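Local coordinates for protein adenylate kinase (Cryptosporidium parvum Iowa II, PDB 3BE4) that probably transfers a phosphate from ATP to AMP, as adenylate kinases do, and here holds the two-substrate mimic bis(adenosine)-5'-pentaphosphate, at residues 38-43 and 66-71; 32-37 and 75-80; 198-203 and 207-212. One frame throughout, in Å; residues are numbered along the deposited sequence.

Contact 1 of 3, residues 38-43 and 66-71. With AP5 (bis(adenosine)-5'-pentaphosphate), chain C.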
loop_
_atom_site.group_PDB
_atom_site.type_symbol
_atom_site.label_atom_id
_atom_site.label_comp_id
_atom_site.label_asym_id
_atom_site.label_seq_id
_atom_site.Cartn_x
_atom_site.Cartn_y
_atom_site.Cartn_z
ATOM N N ASP A 38 -2.906 -6.107 2.360
ATOM C CA ASP A 38 -3.504 -6.489 3.639
ATOM C C ASP A 38 -4.876 -7.107 3.486
ATOM O O ASP A 38 -5.204 -8.008 4.278
ATOM C CB ASP A 38 -3.705 -5.228 4.526
ATOM C CG ASP A 38 -2.389 -4.523 4.971
ATOM O OD1 ASP A 38 -1.164 -5.087 4.873
ATOM O OD2 ASP A 38 -2.549 -3.308 5.498
ATOM N N MET A 39 -5.705 -6.643 2.559
ATOM C CA MET A 39 -7.029 -7.162 2.208
ATOM C C MET A 39 -6.966 -8.623 1.739
ATOM O O MET A 39 -7.747 -9.480 2.147
ATOM C CB MET A 39 -7.767 -6.297 1.182
ATOM C CG MET A 39 -8.110 -4.889 1.668
ATOM S SD MET A 39 -8.248 -3.584 0.328
ATOM C CE MET A 39 -9.543 -4.286 -0.717
ATOM N N LEU A 40 -5.966 -8.907 0.907
ATOM C CA LEU A 40 -5.722 -10.314 0.551
ATOM C C LEU A 40 -5.290 -11.159 1.709
ATOM O O LEU A 40 -5.852 -12.261 1.802
ATOM C CB LEU A 40 -4.658 -10.381 -0.577
ATOM C CG LEU A 40 -5.164 -9.892 -1.940
ATOM C CD1 LEU A 40 -3.920 -9.705 -2.851
ATOM C CD2 LEU A 40 -6.145 -10.875 -2.606
ATOM N N ARG A 41 -4.354 -10.735 2.574
ATOM C CA ARG A 41 -3.936 -11.470 3.752
ATOM C C ARG A 41 -5.154 -11.647 4.669
ATOM O O ARG A 41 -5.366 -12.751 5.199
ATOM C CB ARG A 41 -2.827 -10.787 4.504
ATOM C CG ARG A 41 -1.553 -11.074 3.762
ATOM C CD ARG A 41 -0.271 -11.069 4.517
ATOM N NE ARG A 41 0.176 -9.887 4.025
ATOM C CZ ARG A 41 0.832 -9.633 2.882
ATOM N NH1 ARG A 41 0.742 -8.432 2.783
ATOM N NH2 ARG A 41 1.580 -10.422 1.950
ATOM N N GLU A 42 -5.998 -10.628 4.850
ATOM C CA GLU A 42 -7.313 -10.860 5.572
ATOM C C GLU A 42 -8.300 -11.842 4.860
ATOM O O GLU A 42 -9.058 -12.611 5.529
ATOM C CB GLU A 42 -8.037 -9.538 5.784
ATOM C CG GLU A 42 -9.256 -9.597 6.665
ATOM C CD GLU A 42 -10.257 -8.487 6.328
ATOM O OE1 GLU A 42 -9.887 -7.469 5.698
ATOM O OE2 GLU A 42 -11.442 -8.638 6.684
ATOM N N ALA A 43 -8.359 -11.815 3.539
ATOM C CA ALA A 43 -9.194 -12.828 2.823
ATOM C C ALA A 43 -8.632 -14.248 2.979
ATOM O O ALA A 43 -9.410 -15.229 3.113
ATOM C CB ALA A 43 -9.394 -12.506 1.362
ATOM N N ASP A 66 -6.000 -9.345 -11.859
ATOM C CA ASP A 66 -6.598 -8.015 -11.862
ATOM C C ASP A 66 -8.033 -8.059 -11.396
ATOM O O ASP A 66 -8.496 -7.190 -10.614
ATOM C CB ASP A 66 -6.577 -7.459 -13.252
ATOM C CG ASP A 66 -5.149 -6.970 -13.654
ATOM O OD1 ASP A 66 -4.217 -6.657 -12.793
ATOM O OD2 ASP A 66 -4.868 -6.843 -14.924
ATOM N N GLU A 67 -8.790 -9.052 -11.838
ATOM C CA GLU A 67 -10.205 -9.108 -11.582
ATOM C C GLU A 67 -10.496 -9.381 -10.099
ATOM O O GLU A 67 -11.468 -8.876 -9.558
ATOM C CB GLU A 67 -10.876 -10.106 -12.566
ATOM C CG GLU A 67 -10.313 -11.552 -12.804
ATOM C CD GLU A 67 -8.800 -11.789 -12.745
ATOM O OE1 GLU A 67 -8.021 -11.229 -13.586
ATOM O OE2 GLU A 67 -8.443 -12.563 -11.814
ATOM N N ILE A 68 -9.673 -10.170 -9.478
ATOM C CA ILE A 68 -9.828 -10.488 -8.074
ATOM C C ILE A 68 -9.627 -9.170 -7.246
ATOM O O ILE A 68 -10.455 -8.851 -6.354
ATOM C CB ILE A 68 -8.757 -11.512 -7.673
ATOM C CG1 ILE A 68 -9.195 -12.846 -8.322
ATOM C CG2 ILE A 68 -8.742 -11.726 -6.168
ATOM C CD1 ILE A 68 -8.137 -13.975 -8.226
ATOM N N VAL A 69 -8.530 -8.456 -7.476
ATOM C CA VAL A 69 -8.331 -7.294 -6.704
ATOM C C VAL A 69 -9.291 -6.182 -7.048
ATOM O O VAL A 69 -9.746 -5.429 -6.160
ATOM C CB VAL A 69 -6.890 -6.890 -6.705
ATOM C CG1 VAL A 69 -6.756 -5.684 -5.936
ATOM C CG2 VAL A 69 -6.033 -8.062 -6.163
ATOM N N LEU A 70 -9.634 -6.011 -8.340
ATOM C CA LEU A 70 -10.663 -4.996 -8.661
ATOM C C LEU A 70 -12.008 -5.331 -7.929
ATOM O O LEU A 70 -12.678 -4.417 -7.460
ATOM C CB LEU A 70 -10.915 -5.057 -10.171
ATOM C CG LEU A 70 -9.901 -4.138 -10.871
ATOM C CD1 LEU A 70 -9.751 -4.488 -12.410
ATOM C CD2 LEU A 70 -10.212 -2.649 -10.731
ATOM N N GLY A 71 -12.310 -6.618 -7.755
ATOM C CA GLY A 71 -13.548 -7.071 -7.047
ATOM C C GLY A 71 -13.510 -6.587 -5.621
ATOM O O GLY A 71 -14.509 -6.097 -5.085
HETATM P PA AP5 C . 1.575 -5.811 -0.097
HETATM O O1A AP5 C . 1.179 -6.242 1.324
HETATM O O2A AP5 C . 1.146 -4.513 -0.599
HETATM O O3A AP5 C . 3.162 -5.952 -0.255
HETATM P PB AP5 C . 4.193 -5.180 -1.186
HETATM O O1B AP5 C . 3.552 -4.701 -2.396
HETATM O O2B AP5 C . 5.449 -6.059 -1.254
HETATM O O3B AP5 C . 4.502 -3.857 -0.196
HETATM P PG AP5 C . 4.810 -3.816 1.338
HETATM O O1G AP5 C . 5.890 -4.804 1.616
HETATM O O2G AP5 C . 3.515 -3.918 2.035
HETATM O O3G AP5 C . 5.404 -2.352 1.343
HETATM P PD AP5 C . 4.953 -0.934 2.014
HETATM O O1D AP5 C . 3.640 -1.124 2.643
HETATM O O2D AP5 C . 5.181 0.078 0.969
HETATM O O3D AP5 C . 6.114 -0.704 3.090
HETATM P PE AP5 C . 6.002 -0.751 4.679
HETATM O O1E AP5 C . 5.496 -2.036 5.070
HETATM O O2E AP5 C . 5.308 0.483 5.222
HETATM O O5F AP5 C . 1.083 -6.858 -1.200
HETATM C C5F AP5 C . 1.281 -8.221 -0.791
HETATM C C4F AP5 C . 1.191 -9.022 -2.155
HETATM O O4F AP5 C . -0.180 -9.186 -2.433
HETATM C C3F AP5 C . 1.787 -8.436 -3.379
HETATM O O3F AP5 C . 3.171 -8.694 -3.468
HETATM C C2F AP5 C . 0.976 -9.254 -4.405
HETATM O O2F AP5 C . 1.375 -10.680 -4.383
HETATM C C1F AP5 C . -0.437 -9.185 -3.854
HETATM N N9A AP5 C . -1.089 -7.976 -4.280
HETATM C C8A AP5 C . -1.399 -6.904 -3.397
HETATM N N7A AP5 C . -2.011 -5.936 -4.059
HETATM C C5A AP5 C . -2.162 -6.378 -5.389
HETATM C C6A AP5 C . -2.777 -5.799 -6.482
HETATM N N6A AP5 C . -3.261 -4.558 -6.607
HETATM N N1A AP5 C . -2.716 -6.587 -7.658
HETATM C C2A AP5 C . -2.210 -7.799 -7.597
HETATM N N3A AP5 C . -1.609 -8.409 -6.552
HETATM C C4A AP5 C . -1.665 -7.660 -5.357
HETATM O O5J AP5 C . 7.510 -0.539 5.063
HETATM C C5J AP5 C . 8.508 -1.652 4.841
HETATM C C4J AP5 C . 9.528 -1.498 5.990
HETATM O O4J AP5 C . 10.268 -0.262 5.980
HETATM C C3J AP5 C . 8.887 -1.717 7.363
HETATM O O3J AP5 C . 9.784 -2.431 8.186
HETATM C C2J AP5 C . 8.871 -0.285 7.799
HETATM O O2J AP5 C . 8.932 -0.183 9.215
HETATM C C1J AP5 C . 10.089 0.394 7.349
HETATM N N9B AP5 C . 10.069 1.787 7.023
HETATM C C8B AP5 C . 8.988 2.520 6.537
HETATM N N7B AP5 C . 9.410 3.775 6.296
HETATM C C5B AP5 C . 10.742 3.858 6.627
HETATM C C6B AP5 C . 11.747 4.856 6.429
HETATM N N6B AP5 C . 11.408 6.046 5.932
HETATM N N1B AP5 C . 13.017 4.574 6.832
HETATM C C2B AP5 C . 13.345 3.285 7.278
HETATM N N3B AP5 C . 12.447 2.260 7.401
HETATM C C4B AP5 C . 11.152 2.511 6.983
#

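Contact 2 of 3, residues 32-37 and 75-80. With AP5 (bis(adenosine)-5'-pentaphosphate), chain C.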
loop_
_atom_site.group_PDB
_atom_site.type_symbol
_atom_site.label_atom_id
_atom_site.label_comp_id
_atom_site.label_asym_id
_atom_site.label_seq_id
_atom_site.Cartn_x
_atom_site.Cartn_y
_atom_site.Cartn_z
ATOM N N ALA A 32 -10.042 6.288 4.396
ATOM C CA ALA A 32 -10.070 4.810 4.522
ATOM C C ALA A 32 -8.748 4.294 3.898
ATOM O O ALA A 32 -8.420 4.832 2.848
ATOM C CB ALA A 32 -11.180 4.296 3.636
ATOM N N HIS A 33 -8.023 3.407 4.564
ATOM C CA HIS A 33 -6.798 2.944 3.970
ATOM C C HIS A 33 -7.145 1.597 3.274
ATOM O O HIS A 33 -7.551 0.622 3.964
ATOM C CB HIS A 33 -5.867 2.692 5.106
ATOM C CG HIS A 33 -4.613 2.029 4.669
ATOM N ND1 HIS A 33 -3.904 1.228 5.522
ATOM C CD2 HIS A 33 -3.924 2.073 3.487
ATOM C CE1 HIS A 33 -2.829 0.743 4.891
ATOM N NE2 HIS A 33 -2.795 1.291 3.672
ATOM N N LEU A 34 -6.928 1.508 1.957
ATOM C CA LEU A 34 -7.129 0.268 1.275
ATOM C C LEU A 34 -5.825 -0.325 0.725
ATOM O O LEU A 34 -5.354 0.207 -0.265
ATOM C CB LEU A 34 -8.085 0.483 0.102
ATOM C CG LEU A 34 -9.640 0.635 0.326
ATOM C CD1 LEU A 34 -9.964 1.888 0.882
ATOM C CD2 LEU A 34 -10.412 0.594 -1.022
ATOM N N SER A 35 -5.216 -1.247 1.478
ATOM C CA SER A 35 -4.048 -1.945 1.048
ATOM C C SER A 35 -4.593 -3.233 0.483
ATOM O O SER A 35 -5.056 -4.040 1.309
ATOM C CB SER A 35 -3.119 -2.167 2.225
ATOM O OG SER A 35 -2.182 -3.208 1.988
ATOM N N THR A 36 -4.477 -3.495 -0.874
ATOM C CA THR A 36 -4.981 -4.709 -1.320
ATOM C C THR A 36 -4.088 -5.916 -0.829
ATOM O O THR A 36 -4.657 -7.033 -0.671
ATOM C CB THR A 36 -4.953 -4.720 -2.852
ATOM O OG1 THR A 36 -3.842 -3.990 -3.264
ATOM C CG2 THR A 36 -6.210 -3.980 -3.384
ATOM N N GLY A 37 -2.861 -5.670 -0.440
ATOM C CA GLY A 37 -2.042 -6.792 0.156
ATOM C C GLY A 37 -2.618 -7.114 1.561
ATOM O O GLY A 37 -2.829 -8.305 1.850
ATOM N N GLU A 75 -15.889 -3.636 -4.002
ATOM C CA GLU A 75 -16.738 -4.015 -2.907
ATOM C C GLU A 75 -16.620 -2.890 -1.864
ATOM O O GLU A 75 -17.660 -2.386 -1.288
ATOM C CB GLU A 75 -16.309 -5.346 -2.327
ATOM C CG GLU A 75 -17.118 -5.721 -1.099
ATOM C CD GLU A 75 -16.777 -7.093 -0.543
ATOM O OE1 GLU A 75 -15.578 -7.435 -0.385
ATOM O OE2 GLU A 75 -17.740 -7.803 -0.157
ATOM N N LYS A 76 -15.402 -2.371 -1.641
ATOM C CA LYS A 76 -15.282 -1.266 -0.592
ATOM C C LYS A 76 -16.030 -0.054 -0.999
ATOM O O LYS A 76 -16.751 0.637 -0.186
ATOM C CB LYS A 76 -13.834 -0.839 -0.431
ATOM C CG LYS A 76 -12.901 -1.947 0.045
ATOM C CD LYS A 76 -12.939 -2.083 1.540
ATOM C CE LYS A 76 -12.618 -3.520 1.949
ATOM N NZ LYS A 76 -13.077 -3.731 3.382
ATOM N N PHE A 77 -15.857 0.391 -2.250
ATOM C CA PHE A 77 -16.562 1.543 -2.783
ATOM C C PHE A 77 -18.056 1.327 -2.732
ATOM O O PHE A 77 -18.741 2.243 -2.279
ATOM C CB PHE A 77 -16.134 1.791 -4.221
ATOM C CG PHE A 77 -14.825 2.586 -4.248
ATOM C CD1 PHE A 77 -14.806 3.978 -4.233
ATOM C CD2 PHE A 77 -13.572 1.910 -4.324
ATOM C CE1 PHE A 77 -13.600 4.763 -4.254
ATOM C CE2 PHE A 77 -12.294 2.664 -4.361
ATOM C CZ PHE A 77 -12.304 4.050 -4.389
ATOM N N ASP A 78 -18.507 0.126 -3.107
ATOM C CA ASP A 78 -19.981 -0.091 -3.189
ATOM C C ASP A 78 -20.582 -0.022 -1.758
ATOM O O ASP A 78 -21.788 0.337 -1.566
ATOM C CB ASP A 78 -20.252 -1.463 -3.779
ATOM C CG ASP A 78 -20.040 -1.464 -5.385
ATOM O OD1 ASP A 78 -19.919 -0.388 -5.975
ATOM O OD2 ASP A 78 -20.035 -2.582 -5.909
ATOM N N LEU A 79 -19.829 -0.452 -0.749
ATOM C CA LEU A 79 -20.392 -0.467 0.650
ATOM C C LEU A 79 -20.444 0.925 1.264
ATOM O O LEU A 79 -20.949 1.006 2.379
ATOM C CB LEU A 79 -19.542 -1.393 1.510
ATOM C CG LEU A 79 -19.525 -2.923 1.145
ATOM C CD1 LEU A 79 -18.445 -3.550 1.952
ATOM C CD2 LEU A 79 -20.896 -3.579 1.393
ATOM N N GLY A 80 -19.765 1.904 0.664
ATOM C CA GLY A 80 -19.675 3.340 1.202
ATOM C C GLY A 80 -18.437 3.618 1.999
ATOM O O GLY A 80 -18.344 4.685 2.643
HETATM P PA AP5 C . 1.575 -5.811 -0.097
HETATM O O1A AP5 C . 1.179 -6.242 1.324
HETATM O O2A AP5 C . 1.146 -4.513 -0.599
HETATM O O3A AP5 C . 3.162 -5.952 -0.255
HETATM P PB AP5 C . 4.193 -5.180 -1.186
HETATM O O1B AP5 C . 3.552 -4.701 -2.396
HETATM O O2B AP5 C . 5.449 -6.059 -1.254
HETATM O O3B AP5 C . 4.502 -3.857 -0.196
HETATM P PG AP5 C . 4.810 -3.816 1.338
HETATM O O1G AP5 C . 5.890 -4.804 1.616
HETATM O O2G AP5 C . 3.515 -3.918 2.035
HETATM O O3G AP5 C . 5.404 -2.352 1.343
HETATM P PD AP5 C . 4.953 -0.934 2.014
HETATM O O1D AP5 C . 3.640 -1.124 2.643
HETATM O O2D AP5 C . 5.181 0.078 0.969
HETATM O O3D AP5 C . 6.114 -0.704 3.090
HETATM P PE AP5 C . 6.002 -0.751 4.679
HETATM O O1E AP5 C . 5.496 -2.036 5.070
HETATM O O2E AP5 C . 5.308 0.483 5.222
HETATM O O5F AP5 C . 1.083 -6.858 -1.200
HETATM C C5F AP5 C . 1.281 -8.221 -0.791
HETATM C C4F AP5 C . 1.191 -9.022 -2.155
HETATM O O4F AP5 C . -0.180 -9.186 -2.433
HETATM C C3F AP5 C . 1.787 -8.436 -3.379
HETATM O O3F AP5 C . 3.171 -8.694 -3.468
HETATM C C2F AP5 C . 0.976 -9.254 -4.405
HETATM O O2F AP5 C . 1.375 -10.680 -4.383
HETATM C C1F AP5 C . -0.437 -9.185 -3.854
HETATM N N9A AP5 C . -1.089 -7.976 -4.280
HETATM C C8A AP5 C . -1.399 -6.904 -3.397
HETATM N N7A AP5 C . -2.011 -5.936 -4.059
HETATM C C5A AP5 C . -2.162 -6.378 -5.389
HETATM C C6A AP5 C . -2.777 -5.799 -6.482
HETATM N N6A AP5 C . -3.261 -4.558 -6.607
HETATM N N1A AP5 C . -2.716 -6.587 -7.658
HETATM C C2A AP5 C . -2.210 -7.799 -7.597
HETATM N N3A AP5 C . -1.609 -8.409 -6.552
HETATM C C4A AP5 C . -1.665 -7.660 -5.357
HETATM O O5J AP5 C . 7.510 -0.539 5.063
HETATM C C5J AP5 C . 8.508 -1.652 4.841
HETATM C C4J AP5 C . 9.528 -1.498 5.990
HETATM O O4J AP5 C . 10.268 -0.262 5.980
HETATM C C3J AP5 C . 8.887 -1.717 7.363
HETATM O O3J AP5 C . 9.784 -2.431 8.186
HETATM C C2J AP5 C . 8.871 -0.285 7.799
HETATM O O2J AP5 C . 8.932 -0.183 9.215
HETATM C C1J AP5 C . 10.089 0.394 7.349
HETATM N N9B AP5 C . 10.069 1.787 7.023
HETATM C C8B AP5 C . 8.988 2.520 6.537
HETATM N N7B AP5 C . 9.410 3.775 6.296
HETATM C C5B AP5 C . 10.742 3.858 6.627
HETATM C C6B AP5 C . 11.747 4.856 6.429
HETATM N N6B AP5 C . 11.408 6.046 5.932
HETATM N N1B AP5 C . 13.017 4.574 6.832
HETATM C C2B AP5 C . 13.345 3.285 7.278
HETATM N N3B AP5 C . 12.447 2.260 7.401
HETATM C C4B AP5 C . 11.152 2.511 6.983
#

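Contact 3 of 3, residues 198-203 and 207-212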
loop_
_atom_site.group_PDB
_atom_site.type_symbol
_atom_site.label_atom_id
_atom_site.label_comp_id
_atom_site.label_asym_id
_atom_site.label_seq_id
_atom_site.Cartn_x
_atom_site.Cartn_y
_atom_site.Cartn_z
ATOM N N LYS A 198 2.603 13.500 -7.870
ATOM C CA LYS A 198 3.692 14.200 -7.184
ATOM C C LYS A 198 4.626 13.058 -6.610
ATOM O O LYS A 198 4.202 11.987 -6.399
ATOM C CB LYS A 198 3.247 15.151 -6.092
ATOM C CG LYS A 198 2.803 16.559 -6.850
ATOM C CD LYS A 198 2.453 17.722 -5.988
ATOM C CE LYS A 198 2.018 18.889 -6.942
ATOM N N ARG A 199 5.883 13.385 -6.373
ATOM C CA ARG A 199 6.916 12.433 -5.923
ATOM C C ARG A 199 7.394 12.845 -4.580
ATOM O O ARG A 199 7.434 14.079 -4.182
ATOM C CB ARG A 199 8.064 12.464 -6.902
ATOM C CG ARG A 199 7.672 12.158 -8.318
ATOM C CD ARG A 199 8.905 11.901 -9.337
ATOM N NE ARG A 199 8.433 11.676 -10.676
ATOM C CZ ARG A 199 8.929 10.762 -11.483
ATOM N NH1 ARG A 199 9.941 10.008 -11.090
ATOM N NH2 ARG A 199 8.443 10.631 -12.717
ATOM N N VAL A 200 7.774 11.837 -3.787
ATOM C CA VAL A 200 8.436 12.096 -2.473
ATOM C C VAL A 200 9.656 11.233 -2.437
ATOM O O VAL A 200 9.745 10.222 -3.182
ATOM C CB VAL A 200 7.574 11.790 -1.205
ATOM C CG1 VAL A 200 6.310 12.765 -1.186
ATOM C CG2 VAL A 200 7.090 10.352 -1.140
ATOM N N ASN A 201 10.611 11.707 -1.676
ATOM C CA ASN A 201 11.893 10.954 -1.517
ATOM C C ASN A 201 11.721 9.959 -0.415
ATOM O O ASN A 201 11.734 10.273 0.761
ATOM C CB ASN A 201 13.029 11.927 -1.162
ATOM C CG ASN A 201 14.328 11.183 -1.032
ATOM O OD1 ASN A 201 14.411 9.927 -1.225
ATOM N ND2 ASN A 201 15.374 11.961 -0.793
ATOM N N ALA A 202 11.412 8.746 -0.769
ATOM C CA ALA A 202 11.107 7.712 0.248
ATOM C C ALA A 202 12.377 7.182 0.943
ATOM O O ALA A 202 12.285 6.375 1.858
ATOM C CB ALA A 202 10.239 6.576 -0.348
ATOM N N LYS A 203 13.576 7.587 0.464
ATOM C CA LYS A 203 14.814 7.160 1.100
ATOM C C LYS A 203 15.032 7.848 2.446
ATOM O O LYS A 203 15.853 7.372 3.266
ATOM C CB LYS A 203 16.000 7.412 0.147
ATOM C CG LYS A 203 16.020 6.478 -1.017
ATOM C CD LYS A 203 17.249 6.881 -1.977
ATOM C CE LYS A 203 18.622 6.618 -1.358
ATOM N NZ LYS A 203 18.882 5.108 -0.991
ATOM N N LYS A 207 9.816 10.205 9.524
ATOM C CA LYS A 207 9.221 11.525 9.758
ATOM C C LYS A 207 9.418 12.525 8.715
ATOM O O LYS A 207 8.551 13.471 8.545
ATOM C CB LYS A 207 9.619 12.120 11.147
ATOM C CG LYS A 207 9.208 11.203 12.189
ATOM C CD LYS A 207 9.469 11.795 13.644
ATOM C CE LYS A 207 9.200 10.778 14.685
ATOM N NZ LYS A 207 9.655 11.321 16.030
ATOM N N GLU A 208 10.573 12.553 7.998
ATOM C CA GLU A 208 10.806 13.414 6.869
ATOM C C GLU A 208 10.012 13.046 5.669
ATOM O O GLU A 208 9.532 13.932 4.941
ATOM C CB GLU A 208 12.259 13.311 6.455
ATOM C CG GLU A 208 13.160 13.986 7.538
ATOM C CD GLU A 208 14.697 14.095 7.077
ATOM O OE1 GLU A 208 15.016 14.205 5.880
ATOM O OE2 GLU A 208 15.626 14.044 7.973
ATOM N N VAL A 209 9.709 11.722 5.458
ATOM C CA VAL A 209 8.812 11.409 4.392
ATOM C C VAL A 209 7.375 11.925 4.700
ATOM O O VAL A 209 6.724 12.414 3.789
ATOM C CB VAL A 209 8.790 9.816 4.148
ATOM C CG1 VAL A 209 7.774 9.434 3.056
ATOM C CG2 VAL A 209 10.227 9.337 3.913
ATOM N N THR A 210 6.961 11.816 5.964
ATOM C CA THR A 210 5.661 12.304 6.410
ATOM C C THR A 210 5.628 13.812 6.102
ATOM O O THR A 210 4.615 14.248 5.558
ATOM C CB THR A 210 5.491 12.062 7.844
ATOM O OG1 THR A 210 5.365 10.645 8.119
ATOM C CG2 THR A 210 4.203 12.744 8.419
ATOM N N GLU A 211 6.666 14.594 6.470
ATOM C CA GLU A 211 6.597 16.031 6.115
ATOM C C GLU A 211 6.517 16.295 4.618
ATOM O O GLU A 211 5.781 17.197 4.202
ATOM C CB GLU A 211 7.709 16.857 6.834
ATOM C CG GLU A 211 7.582 16.941 8.373
ATOM C CD GLU A 211 6.177 17.329 8.869
ATOM O OE1 GLU A 211 5.678 18.384 8.395
ATOM O OE2 GLU A 211 5.566 16.535 9.669
ATOM N N GLN A 212 7.125 15.508 3.728
ATOM C CA GLN A 212 6.960 15.733 2.390
ATOM C C GLN A 212 5.575 15.403 1.894
ATOM O O GLN A 212 5.112 16.045 0.952
ATOM C CB GLN A 212 7.936 14.878 1.599
ATOM C CG GLN A 212 9.397 15.258 1.730
ATOM C CD GLN A 212 10.132 14.199 0.902
ATOM O OE1 GLN A 212 10.178 14.213 -0.291
ATOM N NE2 GLN A 212 10.574 13.138 1.629
#

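Contact 1 of 3, residues 38-43 and 66-71
Leu40 and Val69 meet against one face of an AP5 adenine and together pave it; in one of the two deposited conformers of Val69, to which its methyl distances refer, CG2 lies 4.3 Å from Leu40 CD1. Leu40 CD1 is stacked on N9A, at 3.6 Å, where the base joins its ribose. Val69 CG1 comes from the same side at the other end of the base, 3.7 Å from N6A, while CG2 rests against the N1A and C6A region. Helices 36-45 and 66-78 form part of the nucleotide-binding region of a P-loop-type kinase, at what corresponds to the AMP site of other adenylate kinases. The guanidinium of Arg41 presents its edge to the alpha phosphate, with PA in its plane, and NH1 donates to O1A at 2.7 Å in a clearly bent bond (137° at the hydrogen). The bend at chi3 (-106°) turns the end of this chain toward the phosphate; NH2 also has Asp167 as a distant, weak ionic partner. Between the helices the packing is slight and wholly apolar: Leu40 CD2 approaches Ile68 CG2 at 4.5 Å, and the remaining surroundings of Leu40 include Ile58, Val64 and Leu72.

Contact 2 of 3, residues 32-37 and 75-80
Leu34 reaches from the edge strand 32-35 of the parallel sheet onto Lys76 and Phe77 of helix 66-78, inside the beta-alpha-beta crossover that leads from this strand to its neighbour 86-89 in the P-loop NTPase fold. Its CB points at the helix, and Met39 packs beside it through SD. With chi1 at -77°, CG is anti to the carbonyl carbon and comes within 4.2 Å of Lys76 CG. Beyond it, CD2 does most of the touching: it rests on the aliphatic root of Lys76, 3.7 Å from CG and only slightly farther from CB, and approaches the Phe77 ring obliquely, 4.4 Å from CE2. The two side chains Leu34 and Lys76 run past each other in opposite senses. In the conformer described, one of two deposited, Lys76 bends at chi2 (-84°), which carries its amino end away from the strand, so its methylenes supply the apolar surface while its charge stays clear of the leucine. Phe77 also stacks edge-to-face with Phe86 and touches helix 95-108. Helix 66-78 is terminated by a Schellman motif, with Gly80 N bonded to Phe77 O.

Toward the C-terminal end of 32-37 helix 36-45 begins, and Ser35, at its N-cap, caps Asp38 N through OG. The first turn of that helix touches the ligand: Gly37 CA lies 3.4 Å from AP5 O5F, and Thr36 OG1 donates to N7A of the adenine at 2.8 Å.

Contact 3 of 3, residues 198-203 and 207-212
Val209 is the first residue of helix 207-212 to engage the strand. Its CG1 faces Val200 CG2 at 4.3 Å, while CG2 settles 3.6 Å from Asn201 O and close to Ala202 CA, where the strand gives way to the loop. The same valine touches AP5. One turn on, Gln212 carries the polar part of the contact. Its CB lies 3.9 Å from Val200 CG1, and the chain then runs extended beyond CG, crossing the valine, to bring its amide alongside the backbone of Asn201. Asn201 N donates to OE1 at 2.9 Å in a nearly straight bond (178°), and NE2 returns a longer one, 3.2 Å, to Asn201 O, which lies close to the Gln212 amide plane. Strand 197-201 is an edge strand of the parallel sheet, and the axes of 198-201 and 207-212 run nearly antiparallel (161°). Lys198, Val200 and Ala202 bond to strand 114-119, whereas Asn201 has its N and O gripped by the glutamine; its own OD1 accepts from Lys203 N in an Asx turn. Because one end of the Gln212 amide must accept and the other donate, this paired bonding fixes the flip of that amide and satisfies both backbone groups of one edge residue.

All three contacts are largely buried, but in contacts 1 and 2 buried leucines carry the packing, whereas contact 3 sets a partly exposed glutamine and asparagine beside buried valines. Contacts 1 and 2 draw on the same helices, 36-45 and 66-78, touch each other through Met39, and both border AP5; contact 1 is nested along the chain inside the loop that contact 2 closes. Between their segments both are apolar, and each also has a side chain bonded to AP5. Contact 3 lies on the opposite side of the chain's centre, its own centre about 27 Å from that of contact 1. Contacts 2 and 3 reach opposite edge strands of one sheet, yet only contact 3 has hydrogen bonds between its segments, side chain to backbone.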